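Local coordinates for protein apoptosis regulator ced-9 (Caenorhabditis elegans, PDB 1OHU) that restrains programmed cell death by sequestering the cell-death activator CED-4 until EGL-1 binds and releases it, at residues E8-I13 against G41-H46; V18-H23 against E47-M52; M30-A35 against K117-V122. The protein carries 3 engineered substitutions. All coordinates share one frame; numbering follows the deposited sequence.

Contact 1 (E8-I13 against G41-H46); sequences EPRLDI and GVQPEH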
loop_
_atom_site.group_PDB
_atom_site.type_symbol
_atom_site.label_atom_id
_atom_site.label_comp_id
_atom_site.label_asym_id
_atom_site.label_seq_id
_atom_site.Cartn_x
_atom_site.Cartn_y
_atom_site.Cartn_z
ATOM N N GLU A 8 4.920 -17.620 -1.383
ATOM C CA GLU A 8 6.038 -17.628 -2.322
ATOM C C GLU A 8 6.925 -16.432 -2.007
ATOM O O GLU A 8 6.430 -15.361 -1.654
ATOM C CB GLU A 8 5.550 -17.504 -3.769
ATOM C CG GLU A 8 4.666 -18.636 -4.261
ATOM C CD GLU A 8 4.325 -18.511 -5.741
ATOM O OE1 GLU A 8 3.522 -19.328 -6.239
ATOM O OE2 GLU A 8 4.862 -17.603 -6.411
ATOM N N PRO A 9 8.248 -16.596 -2.137
ATOM C CA PRO A 9 9.173 -15.495 -1.857
ATOM C C PRO A 9 8.991 -14.397 -2.898
ATOM O O PRO A 9 9.283 -13.227 -2.647
ATOM C CB PRO A 9 10.534 -16.166 -1.967
ATOM C CG PRO A 9 10.308 -17.152 -3.081
ATOM C CD PRO A 9 8.969 -17.755 -2.693
ATOM N N ARG A 10 8.500 -14.797 -4.068
ATOM C CA ARG A 10 8.267 -13.891 -5.189
ATOM C C ARG A 10 7.178 -12.867 -4.866
ATOM O O ARG A 10 7.184 -11.756 -5.395
ATOM C CB ARG A 10 7.854 -14.701 -6.424
ATOM C CG ARG A 10 7.915 -13.938 -7.735
ATOM C CD ARG A 10 7.463 -14.811 -8.902
ATOM N NE ARG A 10 6.038 -15.136 -8.823
ATOM C CZ ARG A 10 5.064 -14.290 -9.139
ATOM N NH1 ARG A 10 5.361 -13.071 -9.566
ATOM N NH2 ARG A 10 3.794 -14.653 -9.015
ATOM N N LEU A 11 6.250 -13.248 -3.990
ATOM C CA LEU A 11 5.149 -12.371 -3.618
ATOM C C LEU A 11 5.196 -11.850 -2.183
ATOM O O LEU A 11 4.169 -11.436 -1.643
ATOM C CB LEU A 11 3.815 -13.090 -3.847
ATOM C CG LEU A 11 3.556 -13.574 -5.275
ATOM C CD1 LEU A 11 2.210 -14.284 -5.339
ATOM C CD2 LEU A 11 3.584 -12.394 -6.232
ATOM N N ASP A 12 6.370 -11.870 -1.556
ATOM C CA ASP A 12 6.463 -11.375 -0.186
ATOM C C ASP A 12 5.825 -9.999 -0.140
ATOM O O ASP A 12 5.999 -9.193 -1.053
ATOM C CB ASP A 12 7.919 -11.276 0.280
ATOM C CG ASP A 12 8.548 -12.634 0.506
ATOM O OD1 ASP A 12 7.885 -13.504 1.110
ATOM O OD2 ASP A 12 9.709 -12.830 0.090
ATOM N N ILE A 13 5.076 -9.740 0.923
ATOM C CA ILE A 13 4.410 -8.465 1.079
ATOM C C ILE A 13 5.368 -7.279 0.954
ATOM O O ILE A 13 5.014 -6.263 0.367
ATOM C CB ILE A 13 3.642 -8.420 2.431
ATOM C CG1 ILE A 13 2.137 -8.457 2.155
ATOM C CG2 ILE A 13 4.025 -7.197 3.250
ATOM C CD1 ILE A 13 1.645 -7.409 1.174
ATOM N N GLY A 41 12.980 -8.459 -8.253
ATOM C CA GLY A 41 12.685 -7.356 -9.144
ATOM C C GLY A 41 11.186 -7.147 -9.230
ATOM O O GLY A 41 10.413 -7.842 -8.562
ATOM N N VAL A 42 10.768 -6.190 -10.050
ATOM C CA VAL A 42 9.349 -5.904 -10.207
ATOM C C VAL A 42 8.568 -7.117 -10.699
ATOM O O VAL A 42 8.952 -7.773 -11.666
ATOM C CB VAL A 42 9.117 -4.741 -11.191
ATOM C CG1 VAL A 42 7.627 -4.497 -11.360
ATOM C CG2 VAL A 42 9.805 -3.482 -10.689
ATOM N N GLN A 43 7.472 -7.411 -10.007
ATOM C CA GLN A 43 6.608 -8.523 -10.363
ATOM C C GLN A 43 5.346 -7.968 -11.005
ATOM O O GLN A 43 4.921 -6.856 -10.691
ATOM C CB GLN A 43 6.232 -9.333 -9.114
ATOM C CG GLN A 43 7.415 -9.957 -8.394
ATOM C CD GLN A 43 8.252 -10.817 -9.317
ATOM O OE1 GLN A 43 7.752 -11.770 -9.911
ATOM N NE2 GLN A 43 9.529 -10.485 -9.447
ATOM N N PRO A 44 4.732 -8.733 -11.920
ATOM C CA PRO A 44 3.510 -8.238 -12.559
ATOM C C PRO A 44 2.429 -7.908 -11.528
ATOM O O PRO A 44 1.594 -7.032 -11.755
ATOM C CB PRO A 44 3.121 -9.383 -13.506
ATOM C CG PRO A 44 3.774 -10.594 -12.893
ATOM C CD PRO A 44 5.103 -10.060 -12.442
ATOM N N GLU A 45 2.453 -8.603 -10.392
ATOM C CA GLU A 45 1.484 -8.344 -9.335
ATOM C C GLU A 45 1.757 -6.978 -8.708
ATOM O O GLU A 45 0.858 -6.370 -8.124
ATOM C CB GLU A 45 1.543 -9.421 -8.248
ATOM C CG GLU A 45 1.015 -10.789 -8.665
ATOM C CD GLU A 45 2.016 -11.591 -9.480
ATOM O OE1 GLU A 45 1.689 -12.740 -9.847
ATOM O OE2 GLU A 45 3.124 -11.081 -9.752
ATOM N N HIS A 46 2.999 -6.510 -8.822
ATOM C CA HIS A 46 3.381 -5.202 -8.293
ATOM C C HIS A 46 2.762 -4.150 -9.206
ATOM O O HIS A 46 2.151 -3.183 -8.750
ATOM C CB HIS A 46 4.904 -4.998 -8.320
ATOM C CG HIS A 46 5.668 -5.897 -7.400
ATOM N ND1 HIS A 46 5.108 -6.481 -6.286
ATOM C CD2 HIS A 46 6.975 -6.253 -7.394
ATOM C CE1 HIS A 46 6.037 -7.156 -5.630
ATOM N NE2 HIS A 46 7.177 -7.032 -6.282
#

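Contact 2 (V18-H23 against E47-M52); sequences VDYFTH and EMMRVM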
loop_
_atom_site.group_PDB
_atom_site.type_symbol
_atom_site.label_atom_id
_atom_site.label_comp_id
_atom_site.label_asym_id
_atom_site.label_seq_id
_atom_site.Cartn_x
_atom_site.Cartn_y
_atom_site.Cartn_z
ATOM N N VAL A 18 7.348 -1.932 -0.915
ATOM C CA VAL A 18 8.501 -1.211 -1.435
ATOM C C VAL A 18 8.263 -0.685 -2.842
ATOM O O VAL A 18 8.523 0.483 -3.128
ATOM C CB VAL A 18 9.757 -2.096 -1.487
ATOM C CG1 VAL A 18 10.871 -1.376 -2.247
ATOM C CG2 VAL A 18 10.209 -2.417 -0.086
ATOM N N ASP A 19 7.778 -1.554 -3.724
ATOM C CA ASP A 19 7.534 -1.145 -5.096
ATOM C C ASP A 19 6.478 -0.066 -5.192
ATOM O O ASP A 19 6.570 0.821 -6.042
ATOM C CB ASP A 19 7.108 -2.338 -5.952
ATOM C CG ASP A 19 6.900 -1.952 -7.406
ATOM O OD1 ASP A 19 5.757 -1.615 -7.785
ATOM O OD2 ASP A 19 7.892 -1.960 -8.165
ATOM N N TYR A 20 5.463 -0.138 -4.339
ATOM C CA TYR A 20 4.415 0.866 -4.405
ATOM C C TYR A 20 4.901 2.193 -3.816
ATOM O O TYR A 20 4.647 3.260 -4.382
ATOM C CB TYR A 20 3.151 0.410 -3.678
ATOM C CG TYR A 20 2.005 1.367 -3.939
ATOM C CD1 TYR A 20 1.349 1.373 -5.167
ATOM C CD2 TYR A 20 1.650 2.333 -3.000
ATOM C CE1 TYR A 20 0.375 2.325 -5.463
ATOM C CE2 TYR A 20 0.678 3.289 -3.282
ATOM C CZ TYR A 20 0.048 3.280 -4.521
ATOM O OH TYR A 20 -0.874 4.246 -4.831
ATOM N N PHE A 21 5.599 2.125 -2.686
ATOM C CA PHE A 21 6.131 3.327 -2.053
ATOM C C PHE A 21 7.038 4.038 -3.058
ATOM O O PHE A 21 6.890 5.229 -3.311
ATOM C CB PHE A 21 6.927 2.956 -0.793
ATOM C CG PHE A 21 6.084 2.834 0.466
ATOM C CD1 PHE A 21 4.822 2.246 0.433
ATOM C CD2 PHE A 21 6.586 3.268 1.700
ATOM C CE1 PHE A 21 4.069 2.088 1.606
ATOM C CE2 PHE A 21 5.846 3.115 2.874
ATOM C CZ PHE A 21 4.582 2.522 2.825
ATOM N N THR A 22 7.968 3.294 -3.642
ATOM C CA THR A 22 8.890 3.855 -4.623
ATOM C C THR A 22 8.146 4.546 -5.775
ATOM O O THR A 22 8.483 5.664 -6.165
ATOM C CB THR A 22 9.787 2.751 -5.196
ATOM O OG1 THR A 22 10.506 2.129 -4.126
ATOM C CG2 THR A 22 10.765 3.319 -6.192
ATOM N N HIS A 23 7.129 3.874 -6.301
ATOM C CA HIS A 23 6.337 4.395 -7.406
ATOM C C HIS A 23 5.519 5.628 -7.026
ATOM O O HIS A 23 5.481 6.611 -7.768
ATOM C CB HIS A 23 5.404 3.305 -7.929
ATOM C CG HIS A 23 4.372 3.808 -8.887
ATOM N ND1 HIS A 23 4.682 4.230 -10.162
ATOM C CD2 HIS A 23 3.040 4.000 -8.737
ATOM C CE1 HIS A 23 3.584 4.662 -10.757
ATOM N NE2 HIS A 23 2.574 4.534 -9.913
ATOM N N GLU A 47 2.945 -4.352 -10.507
ATOM C CA GLU A 47 2.428 -3.438 -11.513
ATOM C C GLU A 47 0.911 -3.345 -11.474
ATOM O O GLU A 47 0.333 -2.340 -11.894
ATOM C CB GLU A 47 2.927 -3.861 -12.894
ATOM C CG GLU A 47 4.311 -3.307 -13.209
ATOM C CD GLU A 47 5.044 -4.082 -14.287
ATOM O OE1 GLU A 47 4.441 -4.368 -15.346
ATOM O OE2 GLU A 47 6.236 -4.397 -14.080
HETATM N N MSE A 48 0.267 -4.385 -10.955
HETATM C CA MSE A 48 -1.185 -4.382 -10.838
HETATM C C MSE A 48 -1.550 -3.655 -9.554
HETATM O O MSE A 48 -2.647 -3.109 -9.431
HETATM C CB MSE A 48 -1.732 -5.811 -10.799
HETATM C CG MSE A 48 -3.249 -5.917 -10.603
HETATM SE SE MSE A 48 -4.349 -5.042 -11.965
HETATM C CE MSE A 48 -3.052 -4.835 -13.386
HETATM N N MSE A 49 -0.625 -3.653 -8.596
HETATM C CA MSE A 49 -0.855 -2.978 -7.321
HETATM C C MSE A 49 -0.670 -1.476 -7.491
HETATM O O MSE A 49 -1.238 -0.688 -6.735
HETATM C CB MSE A 49 0.106 -3.503 -6.248
HETATM C CG MSE A 49 -0.061 -2.854 -4.877
HETATM SE SE MSE A 49 -1.821 -3.068 -4.112
HETATM C CE MSE A 49 -1.678 -4.892 -3.500
ATOM N N ARG A 50 0.119 -1.083 -8.489
ATOM C CA ARG A 50 0.353 0.331 -8.758
ATOM C C ARG A 50 -0.920 0.969 -9.277
ATOM O O ARG A 50 -1.257 2.091 -8.904
ATOM C CB ARG A 50 1.453 0.524 -9.799
ATOM C CG ARG A 50 2.832 0.060 -9.371
ATOM C CD ARG A 50 3.854 0.327 -10.474
ATOM N NE ARG A 50 5.148 -0.271 -10.180
ATOM C CZ ARG A 50 6.221 -0.155 -10.955
ATOM N NH1 ARG A 50 6.153 0.539 -12.081
ATOM N NH2 ARG A 50 7.364 -0.729 -10.603
ATOM N N VAL A 51 -1.623 0.252 -10.149
ATOM C CA VAL A 51 -2.866 0.758 -10.716
ATOM C C VAL A 51 -3.944 0.798 -9.651
ATOM O O VAL A 51 -4.633 1.800 -9.488
ATOM C CB VAL A 51 -3.365 -0.132 -11.877
ATOM C CG1 VAL A 51 -4.725 0.356 -12.360
ATOM C CG2 VAL A 51 -2.359 -0.111 -13.017
HETATM N N MSE A 52 -4.084 -0.306 -8.930
HETATM C CA MSE A 52 -5.082 -0.416 -7.879
HETATM C C MSE A 52 -4.920 0.668 -6.813
HETATM O O MSE A 52 -5.911 1.196 -6.301
HETATM C CB MSE A 52 -5.004 -1.803 -7.246
HETATM C CG MSE A 52 -5.359 -2.931 -8.217
HETATM SE SE MSE A 52 -7.226 -2.892 -8.766
HETATM C CE MSE A 52 -7.809 -4.452 -7.808
#

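Contact 3 (M30-A35 against K117-V122); sequences MEWFGA and KMMESV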
loop_
_atom_site.group_PDB
_atom_site.type_symbol
_atom_site.label_atom_id
_atom_site.label_comp_id
_atom_site.label_asym_id
_atom_site.label_seq_id
_atom_site.Cartn_x
_atom_site.Cartn_y
_atom_site.Cartn_z
HETATM N N MSE A 30 9.655 12.760 -6.601
HETATM C CA MSE A 30 10.756 12.522 -5.671
HETATM C C MSE A 30 11.353 11.119 -5.787
HETATM O O MSE A 30 10.841 10.274 -6.524
HETATM C CB MSE A 30 10.292 12.822 -4.238
HETATM C CG MSE A 30 9.974 14.315 -4.033
HETATM SE SE MSE A 30 8.990 14.655 -2.407
HETATM C CE MSE A 30 8.577 16.515 -2.642
ATOM N N GLU A 31 12.434 10.869 -5.056
ATOM C CA GLU A 31 13.124 9.589 -5.142
ATOM C C GLU A 31 13.472 9.060 -3.755
ATOM O O GLU A 31 14.197 9.713 -2.996
ATOM C CB GLU A 31 14.397 9.776 -5.980
ATOM C CG GLU A 31 15.234 8.521 -6.256
ATOM C CD GLU A 31 14.496 7.461 -7.085
ATOM O OE1 GLU A 31 13.762 7.818 -8.033
ATOM O OE2 GLU A 31 14.663 6.263 -6.793
ATOM N N TRP A 32 12.948 7.882 -3.429
ATOM C CA TRP A 32 13.192 7.263 -2.126
ATOM C C TRP A 32 14.559 6.607 -2.115
ATOM O O TRP A 32 14.698 5.447 -2.491
ATOM C CB TRP A 32 12.105 6.219 -1.820
ATOM C CG TRP A 32 12.240 5.565 -0.463
ATOM C CD1 TRP A 32 12.992 6.009 0.599
ATOM C CD2 TRP A 32 11.591 4.364 -0.015
ATOM N NE1 TRP A 32 12.848 5.161 1.668
ATOM C CE2 TRP A 32 11.996 4.143 1.322
ATOM C CE3 TRP A 32 10.708 3.453 -0.616
ATOM C CZ2 TRP A 32 11.548 3.046 2.071
ATOM C CZ3 TRP A 32 10.260 2.358 0.132
ATOM C CH2 TRP A 32 10.681 2.166 1.458
ATOM N N PHE A 33 15.568 7.357 -1.676
ATOM C CA PHE A 33 16.938 6.860 -1.636
ATOM C C PHE A 33 17.138 5.664 -0.716
ATOM O O PHE A 33 18.002 4.817 -0.967
ATOM C CB PHE A 33 17.897 7.990 -1.222
ATOM C CG PHE A 33 18.494 8.757 -2.385
ATOM C CD1 PHE A 33 17.705 9.172 -3.453
ATOM C CD2 PHE A 33 19.847 9.092 -2.393
ATOM C CE1 PHE A 33 18.261 9.912 -4.513
ATOM C CE2 PHE A 33 20.402 9.824 -3.438
ATOM C CZ PHE A 33 19.605 10.233 -4.501
ATOM N N GLY A 34 16.347 5.596 0.350
ATOM C CA GLY A 34 16.473 4.497 1.290
ATOM C C GLY A 34 15.661 3.258 0.945
ATOM O O GLY A 34 15.613 2.309 1.727
ATOM N N ALA A 35 15.031 3.248 -0.226
ATOM C CA ALA A 35 14.221 2.102 -0.631
ATOM C C ALA A 35 14.974 0.769 -0.576
ATOM O O ALA A 35 16.090 0.660 -1.088
ATOM C CB ALA A 35 13.679 2.318 -2.035
ATOM N N LYS A 117 4.186 12.283 1.223
ATOM C CA LYS A 117 4.038 13.538 1.961
ATOM C C LYS A 117 5.222 13.739 2.899
ATOM O O LYS A 117 5.572 14.865 3.225
ATOM C CB LYS A 117 2.765 13.541 2.819
ATOM C CG LYS A 117 1.475 13.932 2.120
ATOM C CD LYS A 117 0.375 14.143 3.170
ATOM C CE LYS A 117 -0.980 14.432 2.545
ATOM N NZ LYS A 117 -1.026 15.742 1.846
HETATM N N MSE A 118 5.822 12.636 3.333
HETATM C CA MSE A 118 6.954 12.660 4.259
HETATM C C MSE A 118 8.291 12.884 3.564
HETATM O O MSE A 118 9.242 13.385 4.167
HETATM C CB MSE A 118 7.010 11.342 5.032
HETATM C CG MSE A 118 5.752 11.040 5.843
HETATM SE SE MSE A 118 5.785 9.246 6.546
HETATM C CE MSE A 118 6.630 9.629 8.229
HETATM N N MSE A 119 8.369 12.491 2.299
HETATM C CA MSE A 119 9.599 12.668 1.544
HETATM C C MSE A 119 10.004 14.141 1.446
HETATM O O MSE A 119 9.166 15.034 1.260
HETATM C CB MSE A 119 9.453 12.077 0.143
HETATM C CG MSE A 119 9.499 10.569 0.093
HETATM SE SE MSE A 119 11.263 9.887 0.401
HETATM C CE MSE A 119 10.843 8.178 1.070
ATOM N N GLU A 120 11.304 14.368 1.583
ATOM C CA GLU A 120 11.911 15.683 1.506
ATOM C C GLU A 120 11.522 16.626 2.631
ATOM O O GLU A 120 11.627 17.848 2.508
ATOM C CB GLU A 120 11.653 16.296 0.129
ATOM C CG GLU A 120 12.255 15.426 -0.989
ATOM C CD GLU A 120 12.596 16.200 -2.250
ATOM O OE1 GLU A 120 12.933 15.546 -3.263
ATOM O OE2 GLU A 120 12.533 17.452 -2.228
ATOM N N SER A 121 11.077 16.029 3.732
ATOM C CA SER A 121 10.722 16.756 4.938
ATOM C C SER A 121 11.824 16.415 5.927
ATOM O O SER A 121 11.966 15.265 6.328
ATOM C CB SER A 121 9.387 16.283 5.504
ATOM O OG SER A 121 9.193 16.825 6.802
ATOM N N VAL A 122 12.612 17.415 6.296
ATOM C CA VAL A 122 13.712 17.227 7.234
ATOM C C VAL A 122 13.315 16.392 8.448
ATOM O O VAL A 122 14.021 15.460 8.826
ATOM C CB VAL A 122 14.252 18.594 7.734
ATOM C CG1 VAL A 122 15.249 18.388 8.868
ATOM C CG2 VAL A 122 14.910 19.336 6.588
HETATM O O HOH W 1 13.475 12.985 -3.586
#

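Contact 1 (E8-I13 against G41-H46)
R10 reaches across to Q43 and E45 and binds both through the far end of its guanidinium. Its CG lies anti to the backbone N, and the chain then bends at chi3 (67°), which places NE. NH1 serves two acceptors. It gives a bond of 2.7 Å to Q43 OE1, received on a lone pair in the carbonyl plane, and a second one of 3.0 Å to E45 OE2. NH2 completes an end-on pair with E45 OE1 at 3.0 Å, nearly straight at 176°. All three acceptors lie in or close to the guanidinium plane, but the E45 carboxylate is turned 48° against it and is met from above its own plane. Q43 is held from behind as well, since its NE2 donates to G41 O at 2.9 Å.

The tight side is here. L11, Q43 and E45 are buried, and L11 CD2 sits 3.7 Å from E45 CD while also lying over one face of the R10 guanidinium, toward its rim. F16 of helix 13-27 touches both L11 and E45, and helix 154-172 adds W154 against L11 and M158 against E45. The outer side is slacker: E8 is partly exposed, and its OE2 meets R10 NE only in a long salt bridge of 3.6 Å, while P44 is exposed and barely brushes the arginine. An alanine in place of R10 would probably leave the buried E45 carboxylate without its positive mate and Q43 OE1 without this donor.

Q43 is the N-cap residue of helix 44-71 and E45 belongs to its first turn, so one arginine ties the loop ahead of helix 13-27 to the start of a second helix. With acidic groups from both segments around it, that arginine is likely to stay charged.

Contact 2 (V18-H23 against E47-M52)
D19 turns its CG anti to the backbone N (chi1 -178°), and R50 runs extended from CG to NE; between them carboxylate and guanidinium meet edge to edge, nearly coplanar. The grip is side-on: R50 NE donates to D19 OD1 at 2.8 Å, and R50 NH2 to D19 OD2, also at 2.8 Å. Both oxygens use their syn lone pairs, so the two bonds together fix how the carboxylate is turned.

One turn further along, H23 lies over the aliphatic part of R50. The arginine CD stands 4.0 Å from the centroid of the H23 ring, a CH-pi contact over the face, and ring and guanidinium planes are only 11° apart. On the buried side the Y20 ring has R50 O at its edge, 3.8 Å from Y20 CE1, and CE1 also comes near M49 O; I108 of helix 101-118 touches both Y20 and M49.

The segment axes pass 9.5 Å apart at 51°, with Y20 and R50 at the crossing. This is the packing of the predicted BH4 helix on helix 44-71, within the all-helical bundle of the Bcl-2 fold.

Contact 3 (M30-A35 against K117-V122)
M30 and M119, both selenomethionines, slide past each other in opposite directions, with M30 SE against M119 CB at 3.7 Å. M30 starts with CG anti to the carbonyl carbon (chi1 -66°) and stays extended beyond it, so the chain also runs obliquely across E120. Its SE meets the aliphatic E120 CG at 3.6 Å, while M30 CG lies beside the carboxylate, 3.3 Å from E120 OE1.

M119 takes the other direction. Bent at chi2 (-72°), it brings SE to one side of the W32 indole, 5.0 Å from the centroid of the five-membered ring and oblique to it, a Met-aromatic contact. The methyl CE lies over that same face, but it is modelled too close to the ring for its exact place to be trusted. The opposite face of the indole is taken by its own chain: a type I turn from W32 to A35 folds back and sets A35 CA 3.5 Å above the ring, over its centre.

M30, E31 and W32 belong to the predicted BH4 motif, in the loop that follows helix 13-27. Across from them, helix 101-118 has just ended, and a type II turn from M118 to S121 puts E120 at the position with positive phi. I25 of helix 13-27 touches M30, W32 and M119, while V128 of helix 128-144 covers W32 and M119, which is the buried part of the contact.

The polar link is on the more exposed side. Water 1 accepts from E31 N at 2.8 Å and donates to E120 OE1 at 2.6 Å, joining loop backbone to acid. The E31 carboxylate has its own partner, a salt bridge to R26.

Overall arrangement
Contacts 1, 2 and 3 follow the N-terminal region along its length: 8-13 precedes helix 13-27, 18-23 lies on it, and 30-35 follows it. Their partners, 41-46, 47-52 and 117-122, come in the same order, so the segments of each pair alternate with those of the others. Contacts 1 and 2 share helix 44-71; their centres are 11 Å apart and they touch, with V42 lying against D19 and R50. Contact 3, centred 16 Å from contact 2, meets it where W32 packs on F21 and T22. Contacts 1 and 3 are 23 Å apart between centres. The predicted BH4 region is thus joined to helix 44-71 and to the end of helix 101-118.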